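Local coordinates for protein free methionine-R-sulfoxide reductase (Saccharomyces cerevisiae, PDB 1F5M) that reduces the R-enantiomer of free methionine sulfoxide to methionine at the expense of thioredoxin, protecting yeast against oxidative stress, at residues G146-D151 against K168-I173; F7-H12 against E33-G38. All blocks are in the same frame, centred on the assembly; numbering follows the deposited sequence.

Overall arrangement
Contact 1 lies in the middle of the chain and contact 2 about 17 Å from the chain's centre; their own centres are 18 Å apart. In contact 1 (146-151 with 168-173) strand 144-152 of the antiparallel sheet meets helix 160-176, and everything that touches is buried and aliphatic. Contact 2 (7-12 with 33-38) joins the N-terminal segment to the C-terminal part of helix 21-36 beside the second subunit, pairing a leucine with two partly exposed histidines, each with one ring nitrogen hydrogen-bonded outside the two segments. The two contacts share no element, but helix 21-36 links them: Leu35 serves contact 2, while Leu29 and Tyr32 pack on contact 1's helix.

Contact 1 (G146-D151 against K168-I173); sequences GVIDID and KLAKLI
Ile148 reaches from the central sheet of the GAF fold to helix 160-176, which packs against it, and meets Leu169, Ala170 and Ile173 with a single methyl group. Strand and helix segments run at 140° to each other, with their axes 9.7 Å apart. From CB outward, the isoleucine leaves the strand toward the helix; its CG2, anti to the backbone N, makes no close approach to 168-173. CG1 lies anti to the carbonyl carbon (chi1 -55°), and the chain then extends fully through chi2, which carries CD1 straight out to the helix. There it meets Ala170 CB at 4.0 Å, and the small alanine lets the methyl come near the helix backbone, 4.1 Å from Ala170 N. Leu169 and Ile173, four residues apart and thus one turn along the helix, offer further methyls to the same atom. The contact has no hydrogen bond across it and buries 115 Å² in all. Phe69 of strand 64-72 touches both Ile148 and Ile173, while Leu169 also packs on Ile53 of helix 42-59. Ile148 CD1 thus lies 4.3 Å from Leu169 CD2 and equally 4.3 Å from Ile173 CD1.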
ATOM      1  N   GLY B 146     -16.431   1.376  -0.065  1.00 27.09           N
ATOM      2  CA  GLY B 146     -15.372   0.527   0.455  1.00 24.39           C
ATOM      3  C   GLY B 146     -15.255   0.735   1.957  1.00 23.47           C
ATOM      4  O   GLY B 146     -16.107   1.378   2.582  1.00 22.12           O
ATOM      5  N   VAL B 147     -14.202   0.195   2.564  1.00 23.17           N
ATOM      6  CA  VAL B 147     -14.023   0.376   3.996  1.00 22.48           C
ATOM      7  C   VAL B 147     -12.589   0.722   4.319  1.00 22.40           C
ATOM      8  O   VAL B 147     -11.668   0.464   3.522  1.00 22.50           O
ATOM      9  CB  VAL B 147     -14.344  -0.901   4.811  1.00 22.93           C
ATOM     10  CG1 VAL B 147     -15.782  -1.368   4.566  1.00 25.42           C
ATOM     11  CG2 VAL B 147     -13.360  -2.001   4.440  1.00 24.19           C
ATOM     12  N   ILE B 148     -12.421   1.363   5.469  1.00 21.38           N
ATOM     13  CA  ILE B 148     -11.117   1.699   6.008  1.00 22.01           C
ATOM     14  C   ILE B 148     -10.971   0.650   7.101  1.00 22.78           C
ATOM     15  O   ILE B 148     -11.853   0.514   7.963  1.00 22.77           O
ATOM     16  CB  ILE B 148     -11.098   3.085   6.648  1.00 22.25           C
ATOM     17  CG1 ILE B 148     -11.583   4.146   5.653  1.00 19.16           C
ATOM     18  CG2 ILE B 148      -9.705   3.392   7.114  1.00 23.58           C
ATOM     19  CD1 ILE B 148     -11.523   5.573   6.210  1.00 21.19           C
ATOM     20  N   ASP B 149      -9.859  -0.079   7.062  1.00 21.36           N
ATOM     21  CA  ASP B 149      -9.617  -1.185   7.986  1.00 20.67           C
ATOM     22  C   ASP B 149      -8.270  -1.087   8.723  1.00 18.32           C
ATOM     23  O   ASP B 149      -7.162  -0.976   8.091  1.00 15.20           O
ATOM     24  CB  ASP B 149      -9.685  -2.498   7.151  1.00 21.54           C
ATOM     25  CG  ASP B 149      -9.663  -3.790   7.991  1.00 22.32           C
ATOM     26  OD1 ASP B 149      -9.832  -3.761   9.228  1.00 23.42           O
ATOM     27  OD2 ASP B 149      -9.517  -4.883   7.381  1.00 25.01           O
ATOM     28  N   ILE B 150      -8.332  -1.079  10.040  1.00 15.73           N
ATOM     29  CA  ILE B 150      -7.087  -1.068  10.838  1.00 15.03           C
ATOM     30  C   ILE B 150      -7.032  -2.249  11.788  1.00 19.62           C
ATOM     31  O   ILE B 150      -8.010  -2.473  12.557  1.00 19.07           O
ATOM     32  CB  ILE B 150      -6.979   0.217  11.668  1.00 15.93           C
ATOM     33  CG1 ILE B 150      -7.264   1.432  10.783  1.00 19.07           C
ATOM     34  CG2 ILE B 150      -5.606   0.329  12.297  1.00 12.51           C
ATOM     35  CD1 ILE B 150      -7.065   2.804  11.518  1.00 18.27           C
ATOM     36  N   ASP B 151      -5.915  -2.996  11.800  1.00 18.19           N
ATOM     37  CA  ASP B 151      -5.790  -4.164  12.716  1.00 18.55           C
ATOM     38  C   ASP B 151      -4.782  -3.785  13.814  1.00 20.23           C
ATOM     39  O   ASP B 151      -3.820  -3.054  13.545  1.00 16.98           O
ATOM     40  CB  ASP B 151      -5.203  -5.421  12.052  1.00 20.55           C
ATOM     41  CG  ASP B 151      -6.142  -6.097  11.095  1.00 22.75           C
ATOM     42  OD1 ASP B 151      -7.180  -5.522  10.758  1.00 23.79           O
ATOM     43  OD2 ASP B 151      -5.815  -7.220  10.634  1.00 25.99           O
ATOM     44  N   LYS B 168     -14.527  11.002   9.415  1.00 23.10           N
ATOM     45  CA  LYS B 168     -14.337  12.290   8.743  1.00 24.87           C
ATOM     46  C   LYS B 168     -13.460  12.026   7.515  1.00 25.51           C
ATOM     47  O   LYS B 168     -13.687  12.585   6.432  1.00 24.42           O
ATOM     48  CB  LYS B 168     -13.586  13.266   9.616  1.00 26.14           C
ATOM     49  CG  LYS B 168     -14.430  13.944  10.691  1.00 28.31           C
ATOM     50  CD  LYS B 168     -13.518  14.689  11.692  1.00 30.87           C
ATOM     51  CE  LYS B 168     -14.369  15.379  12.760  1.00 32.54           C
ATOM     52  NZ  LYS B 168     -13.553  16.024  13.822  1.00 34.23           N
ATOM     53  N   LEU B 169     -12.484  11.145   7.709  1.00 21.20           N
ATOM     54  CA  LEU B 169     -11.553  10.793   6.646  1.00 21.28           C
ATOM     55  C   LEU B 169     -12.267  10.103   5.494  1.00 21.04           C
ATOM     56  O   LEU B 169     -11.922  10.316   4.332  1.00 23.31           O
ATOM     57  CB  LEU B 169     -10.447   9.869   7.176  1.00 20.04           C
ATOM     58  CG  LEU B 169      -9.411   9.400   6.120  1.00 20.03           C
ATOM     59  CD1 LEU B 169      -8.683  10.625   5.523  1.00 19.32           C
ATOM     60  CD2 LEU B 169      -8.389   8.468   6.796  1.00 21.81           C
ATOM     61  N   ALA B 170     -13.225   9.249   5.828  1.00 20.55           N
ATOM     62  CA  ALA B 170     -13.988   8.516   4.853  1.00 21.33           C
ATOM     63  C   ALA B 170     -14.783   9.514   4.012  1.00 24.08           C
ATOM     64  O   ALA B 170     -14.939   9.340   2.811  1.00 26.02           O
ATOM     65  CB  ALA B 170     -14.944   7.478   5.574  1.00 21.56           C
ATOM     66  N   LYS B 171     -15.299  10.559   4.644  1.00 25.87           N
ATOM     67  CA  LYS B 171     -16.059  11.559   3.890  1.00 26.63           C
ATOM     68  C   LYS B 171     -15.152  12.346   2.915  1.00 26.21           C
ATOM     69  O   LYS B 171     -15.561  12.688   1.794  1.00 25.90           O
ATOM     70  CB  LYS B 171     -16.777  12.503   4.860  1.00 25.80           C
ATOM     71  CG  LYS B 171     -17.963  11.856   5.544  1.00 28.01           C
ATOM     72  CD  LYS B 171     -18.569  12.807   6.558  1.00 30.92           C
ATOM     73  CE  LYS B 171     -19.727  12.142   7.305  1.00 34.83           C
ATOM     74  NZ  LYS B 171     -19.295  10.853   7.979  1.00 38.02           N
ATOM     75  N   LEU B 172     -13.919  12.587   3.336  1.00 24.49           N
ATOM     76  CA  LEU B 172     -12.950  13.319   2.527  1.00 25.51           C
ATOM     77  C   LEU B 172     -12.501  12.476   1.344  1.00 24.72           C
ATOM     78  O   LEU B 172     -12.111  13.012   0.275  1.00 26.06           O
ATOM     79  CB  LEU B 172     -11.708  13.709   3.365  1.00 23.67           C
ATOM     80  CG  LEU B 172     -11.806  14.814   4.402  1.00 24.82           C
ATOM     81  CD1 LEU B 172     -10.458  15.052   5.062  1.00 21.77           C
ATOM     82  CD2 LEU B 172     -12.301  16.079   3.733  1.00 27.50           C
ATOM     83  N   ILE B 173     -12.527  11.161   1.541  1.00 24.24           N
ATOM     84  CA  ILE B 173     -12.136  10.214   0.509  1.00 23.39           C
ATOM     85  C   ILE B 173     -13.256  10.206  -0.522  1.00 26.22           C
ATOM     86  O   ILE B 173     -13.009  10.283  -1.740  1.00 23.64           O
ATOM     87  CB  ILE B 173     -11.947   8.791   1.123  1.00 24.45           C
ATOM     88  CG1 ILE B 173     -10.573   8.724   1.798  1.00 21.05           C
ATOM     89  CG2 ILE B 173     -12.125   7.694   0.069  1.00 20.58           C
ATOM     90  CD1 ILE B 173     -10.307   7.465   2.559  1.00 23.25           C
TER

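Contact 2 (F7-H12 against E33-G38); sequences FHHADH and EGLSDG
Leu35 lays its branched end over one face of the His12 imidazole, and that is the tight part of this contact. Leucine and histidine point at each other across the gap. Leu35 CD1 stands 3.9 Å from the centroid of the His12 ring and only 15° off its normal, a CH-pi contact, while CD2 reaches toward the ring's outer atoms, 3.5 Å from His12 NE2. A hydrogen bond between His12 ND1 and Ser31 OG, one turn back from Leu35 on helix 21-36, ties the ring to the helix and should limit its rotation. Leu52 of helix 42-59 touches both Leu35 and His12.

Contact with His9 is looser, though both histidines are partly exposed. Its ring meets the leucine obliquely, with CD2 4.0 Å from Leu35 CD2, and the His9 and Leu35 side chains pass alongside, pointing opposite ways. His9 NE2 bonds to Gln92 OE1 of the second subunit; the side-chain NE2 of the same Gln92 is hydrogen-bonded to Leu35 O. Away from the leucine, His8 N donates to Asp11 OD2 at 2.7 Å, on the carboxylate's anti side, bridging the residue just before the 3-10 segment to its third residue. The whole is a 3-10 segment near the N terminus packed on the C-terminal part of helix 21-36 at a dimer interface.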
ATOM      1  N   PHE B   7      10.848  20.460   1.771  1.00 25.38           N
ATOM      2  CA  PHE B   7      10.014  19.375   2.278  1.00 26.01           C
ATOM      3  C   PHE B   7       9.949  18.294   1.199  1.00 26.03           C
ATOM      4  O   PHE B   7      10.340  18.533   0.052  1.00 25.22           O
ATOM      5  CB  PHE B   7       8.602  19.840   2.592  1.00 26.49           C
ATOM      6  CG  PHE B   7       8.483  20.660   3.861  1.00 28.85           C
ATOM      7  CD1 PHE B   7       8.196  22.029   3.805  1.00 29.30           C
ATOM      8  CD2 PHE B   7       8.583  20.062   5.106  1.00 30.17           C
ATOM      9  CE1 PHE B   7       7.996  22.804   4.989  1.00 29.37           C
ATOM     10  CE2 PHE B   7       8.391  20.817   6.299  1.00 31.14           C
ATOM     11  CZ  PHE B   7       8.093  22.190   6.232  1.00 30.34           C
ATOM     12  N   HIS B   8       9.504  17.096   1.567  1.00 26.23           N
ATOM     13  CA  HIS B   8       9.333  15.988   0.613  1.00 24.33           C
ATOM     14  C   HIS B   8       8.015  15.367   1.003  1.00 26.02           C
ATOM     15  O   HIS B   8       7.527  15.606   2.143  1.00 24.65           O
ATOM     16  CB  HIS B   8      10.436  14.931   0.745  1.00 24.98           C
ATOM     17  CG  HIS B   8      11.765  15.374   0.216  1.00 26.84           C
ATOM     18  ND1 HIS B   8      12.690  16.031   0.995  1.00 24.24           N
ATOM     19  CD2 HIS B   8      12.312  15.274  -1.022  1.00 27.64           C
ATOM     20  CE1 HIS B   8      13.755  16.311   0.263  1.00 27.99           C
ATOM     21  NE2 HIS B   8      13.552  15.862  -0.960  1.00 28.70           N
ATOM     22  N   HIS B   9       7.437  14.595   0.082  1.00 23.97           N
ATOM     23  CA  HIS B   9       6.155  13.937   0.338  1.00 23.05           C
ATOM     24  C   HIS B   9       6.173  13.137   1.628  1.00 23.13           C
ATOM     25  O   HIS B   9       5.213  13.162   2.409  1.00 22.82           O
ATOM     26  CB  HIS B   9       5.765  13.005  -0.833  1.00 22.18           C
ATOM     27  CG  HIS B   9       5.203  13.727  -2.010  1.00 22.29           C
ATOM     28  ND1 HIS B   9       5.973  14.510  -2.839  1.00 24.62           N
ATOM     29  CD2 HIS B   9       3.937  13.834  -2.466  1.00 25.47           C
ATOM     30  CE1 HIS B   9       5.207  15.071  -3.753  1.00 23.78           C
ATOM     31  NE2 HIS B   9       3.966  14.675  -3.551  1.00 24.48           N
ATOM     32  N   ALA B  10       7.279  12.448   1.868  1.00 23.66           N
ATOM     33  CA  ALA B  10       7.411  11.615   3.056  1.00 23.74           C
ATOM     34  C   ALA B  10       7.223  12.361   4.395  1.00 24.85           C
ATOM     35  O   ALA B  10       6.861  11.752   5.413  1.00 22.81           O
ATOM     36  CB  ALA B  10       8.764  10.916   3.020  1.00 19.04           C
ATOM     37  N   ASP B  11       7.415  13.681   4.379  1.00 25.03           N
ATOM     38  CA  ASP B  11       7.308  14.489   5.583  1.00 25.27           C
ATOM     39  C   ASP B  11       5.932  14.568   6.206  1.00 24.68           C
ATOM     40  O   ASP B  11       5.781  14.986   7.340  1.00 24.59           O
ATOM     41  CB  ASP B  11       7.867  15.895   5.335  1.00 24.63           C
ATOM     42  CG  ASP B  11       9.384  15.895   5.154  1.00 28.64           C
ATOM     43  OD1 ASP B  11      10.108  15.219   5.930  1.00 30.52           O
ATOM     44  OD2 ASP B  11       9.863  16.579   4.244  1.00 27.38           O
ATOM     45  N   HIS B  12       4.910  14.169   5.476  1.00 22.95           N
ATOM     46  CA  HIS B  12       3.587  14.169   6.061  1.00 23.74           C
ATOM     47  C   HIS B  12       3.511  13.151   7.174  1.00 24.61           C
ATOM     48  O   HIS B  12       2.593  13.158   8.008  1.00 24.42           O
ATOM     49  CB  HIS B  12       2.561  13.797   5.004  1.00 22.36           C
ATOM     50  CG  HIS B  12       2.282  14.903   4.051  1.00 24.50           C
ATOM     51  ND1 HIS B  12       1.466  15.969   4.367  1.00 23.93           N
ATOM     52  CD2 HIS B  12       2.740  15.130   2.799  1.00 23.92           C
ATOM     53  CE1 HIS B  12       1.426  16.799   3.346  1.00 24.91           C
ATOM     54  NE2 HIS B  12       2.190  16.313   2.382  1.00 25.60           N
ATOM     55  N   GLU B  33      -6.026  15.920   2.710  1.00 27.20           N
ATOM     56  CA  GLU B  33      -6.632  16.936   1.859  1.00 27.45           C
ATOM     57  C   GLU B  33      -5.582  17.531   0.900  1.00 25.80           C
ATOM     58  O   GLU B  33      -5.802  17.647  -0.298  1.00 25.05           O
ATOM     59  CB  GLU B  33      -7.222  18.017   2.769  1.00 32.49           C
ATOM     60  CG  GLU B  33      -7.813  19.256   2.088  1.00 39.23           C
ATOM     61  CD  GLU B  33      -8.393  20.228   3.131  1.00 42.48           C
ATOM     62  OE1 GLU B  33      -9.250  19.768   3.949  1.00 44.35           O
ATOM     63  OE2 GLU B  33      -7.986  21.420   3.132  1.00 43.62           O
ATOM     64  N   GLY B  34      -4.436  17.903   1.425  1.00 25.26           N
ATOM     65  CA  GLY B  34      -3.425  18.455   0.559  1.00 28.02           C
ATOM     66  C   GLY B  34      -2.848  17.436  -0.424  1.00 28.94           C
ATOM     67  O   GLY B  34      -2.516  17.801  -1.549  1.00 29.05           O
ATOM     68  N   LEU B  35      -2.713  16.172  -0.003  1.00 27.52           N
ATOM     69  CA  LEU B  35      -2.161  15.128  -0.862  1.00 26.60           C
ATOM     70  C   LEU B  35      -3.119  14.665  -1.934  1.00 26.29           C
ATOM     71  O   LEU B  35      -2.678  14.217  -3.009  1.00 25.44           O
ATOM     72  CB  LEU B  35      -1.731  13.921  -0.018  1.00 23.33           C
ATOM     73  CG  LEU B  35      -0.494  14.180   0.847  1.00 23.07           C
ATOM     74  CD1 LEU B  35      -0.356  13.114   1.906  1.00 22.41           C
ATOM     75  CD2 LEU B  35       0.745  14.230  -0.055  1.00 20.24           C
ATOM     76  N   SER B  36      -4.419  14.784  -1.666  1.00 26.69           N
ATOM     77  CA  SER B  36      -5.457  14.327  -2.611  1.00 27.80           C
ATOM     78  C   SER B  36      -6.072  15.411  -3.490  1.00 30.32           C
ATOM     79  O   SER B  36      -6.868  15.124  -4.407  1.00 29.83           O
ATOM     80  CB  SER B  36      -6.582  13.627  -1.840  1.00 29.48           C
ATOM     81  OG  SER B  36      -7.293  14.561  -1.025  1.00 31.40           O
ATOM     82  N   ASP B  37      -5.703  16.657  -3.232  1.00 33.36           N
ATOM     83  CA  ASP B  37      -6.269  17.751  -4.008  1.00 34.43           C
ATOM     84  C   ASP B  37      -6.043  17.621  -5.497  1.00 33.94           C
ATOM     85  O   ASP B  37      -6.983  17.788  -6.287  1.00 34.35           O
ATOM     86  CB  ASP B  37      -5.714  19.101  -3.574  1.00 36.87           C
ATOM     87  CG  ASP B  37      -6.256  20.242  -4.450  1.00 40.82           C
ATOM     88  OD1 ASP B  37      -7.504  20.366  -4.549  1.00 41.54           O
ATOM     89  OD2 ASP B  37      -5.442  20.986  -5.056  1.00 43.21           O
ATOM     90  N   GLY B  38      -4.807  17.312  -5.869  1.00 31.53           N
ATOM     91  CA  GLY B  38      -4.447  17.207  -7.268  1.00 30.63           C
ATOM     92  C   GLY B  38      -4.999  16.133  -8.199  1.00 30.57           C
ATOM     93  O   GLY B  38      -4.775  16.238  -9.407  1.00 28.57           O
TER